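Local coordinates for pfam DUF1093 family protein (Bacillus subtilis, PDB 3NPP), which is of unknown function, a small beta-rich protein of the DUF1093 family whose precursor probably carries a signal peptide, at residues E76-P79 and D80-S84. Sequence-based numbering, arbitrary orientation.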
loop_
_atom_site.group_PDB
_atom_site.type_symbol
_atom_site.label_atom_id
_atom_site.label_comp_id
_atom_site.label_asym_id
_atom_site.label_seq_id
_atom_site.Cartn_x
_atom_site.Cartn_y
_atom_site.Cartn_z
ATOM N N GLU A 76 -23.281 12.408 10.543
ATOM C CA GLU A 76 -24.479 11.724 10.043
ATOM C C GLU A 76 -24.281 10.857 8.791
ATOM O O GLU A 76 -25.146 10.040 8.495
ATOM C CB GLU A 76 -25.633 12.719 9.826
ATOM C CG GLU A 76 -25.462 13.776 8.701
ATOM C CD GLU A 76 -24.698 15.024 9.125
ATOM O OE1 GLU A 76 -24.134 15.060 10.270
ATOM O OE2 GLU A 76 -24.645 15.954 8.301
ATOM N N ASP A 77 -23.143 11.006 8.091
ATOM C CA ASP A 77 -22.836 10.219 6.917
ATOM C C ASP A 77 -21.824 9.117 7.166
ATOM O O ASP A 77 -21.525 8.391 6.251
ATOM C CB ASP A 77 -22.293 11.118 5.800
ATOM C CG ASP A 77 -23.174 12.298 5.547
ATOM O OD1 ASP A 77 -24.416 12.097 5.450
ATOM O OD2 ASP A 77 -22.639 13.430 5.507
HETATM N N MSE A 78 -21.319 8.977 8.394
HETATM C CA MSE A 78 -20.402 7.900 8.719
HETATM C C MSE A 78 -21.204 6.607 8.835
HETATM O O MSE A 78 -22.450 6.653 9.092
HETATM C CB MSE A 78 -19.685 8.188 10.029
HETATM C CG MSE A 78 -18.838 9.454 9.982
HETATM SE SE MSE A 78 -17.727 9.711 11.519
HETATM C CE MSE A 78 -19.000 9.429 12.987
ATOM N N PRO A 79 -20.525 5.453 8.758
ATOM C CA PRO A 79 -21.230 4.185 9.018
ATOM C C PRO A 79 -21.995 4.153 10.366
ATOM O O PRO A 79 -21.527 4.737 11.355
ATOM C CB PRO A 79 -20.108 3.177 9.048
ATOM C CG PRO A 79 -19.085 3.744 8.119
ATOM C CD PRO A 79 -19.130 5.219 8.329
ATOM N N ASP A 80 -23.137 3.471 10.389
ATOM C CA ASP A 80 -24.037 3.497 11.563
ATOM C C ASP A 80 -23.360 3.050 12.841
ATOM O O ASP A 80 -23.466 3.741 13.863
ATOM C CB ASP A 80 -25.300 2.618 11.341
ATOM C CG ASP A 80 -26.434 3.355 10.613
ATOM O OD1 ASP A 80 -26.172 4.405 9.966
ATOM O OD2 ASP A 80 -27.614 2.861 10.697
ATOM N N SER A 81 -22.634 1.928 12.784
ATOM C CA SER A 81 -21.901 1.435 13.972
ATOM C C SER A 81 -20.733 2.322 14.372
ATOM O O SER A 81 -20.405 2.385 15.554
ATOM C CB SER A 81 -21.430 -0.010 13.826
ATOM O OG SER A 81 -22.514 -0.911 13.600
ATOM N N VAL A 82 -20.154 3.038 13.423
ATOM C CA VAL A 82 -19.132 4.039 13.723
ATOM C C VAL A 82 -19.747 5.243 14.437
ATOM O O VAL A 82 -19.195 5.703 15.444
ATOM C CB VAL A 82 -18.386 4.490 12.457
ATOM C CG1 VAL A 82 -17.445 5.642 12.764
ATOM C CG2 VAL A 82 -17.643 3.305 11.855
ATOM N N GLN A 83 -20.896 5.727 13.950
ATOM C CA GLN A 83 -21.648 6.789 14.661
ATOM C C GLN A 83 -21.943 6.434 16.157
ATOM O O GLN A 83 -21.731 7.272 17.046
ATOM C CB GLN A 83 -22.973 7.102 13.960
ATOM C CG GLN A 83 -22.871 7.742 12.570
ATOM C CD GLN A 83 -24.244 8.110 12.003
ATOM O OE1 GLN A 83 -25.153 8.440 12.751
ATOM N NE2 GLN A 83 -24.394 8.053 10.682
ATOM N N SER A 84 -22.393 5.194 16.406
ATOM C CA SER A 84 -22.642 4.688 17.782
ATOM C C SER A 84 -21.421 4.697 18.677
ATOM O O SER A 84 -21.542 4.981 19.870
ATOM C CB SER A 84 -23.190 3.261 17.761
ATOM O OG SER A 84 -24.467 3.235 17.163
#
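The first turn of the C-terminal helix begins at P79, the N-cap residue, and Q83 on that turn reaches back to the loop leading into it. Two amide groups of Q83 bond to successive carbonyls of this loop. Its backbone N donates to P79 O at 2.8 Å, a bond that closes the opening turn of the helix. Its side-chain NE2 donates to M78 O at 2.9 Å, with the nitrogen tilted 23° from the carbonyl plane. NE2 also lies 3.0 Å from E76 O, near the end of the preceding 3-10 segment. Beside its own backbone N (chi1 -67°), CG starts a chain that runs on extended, which brings NE2 back beside the loop, facing M78 O nearly in the plane of its own amide. Glutamine suits the place because its side chain is long enough to reach M78 O and ends in an NH2 that can donate to it.

Proline fits the N-cap: its ring restricts phi, and although its nitrogen has no hydrogen to donate, no helical hydrogen bond is lost where the helix has yet to begin. The ring packs alongside V82, both side chains pointing the same way, with P79 CB 3.7 Å from V82 CG2. The other methyl, V82 CG1, lies 4.1 Å from CE of M78, a selenomethionine standing for methionine. The two side chains cross at about a right angle; one long and flexible, the other branched, both are apolar and suit a buried place, bringing no polar group that would need a partner.

These three residues, M78, P79 and V82, all touch Y13 of strand 9-15, so the loop following strand 66-73 and the start of helix 80-86 pack together against Y13 at one edge, within this chain, of the sheet formed with 57-63 and 66-73.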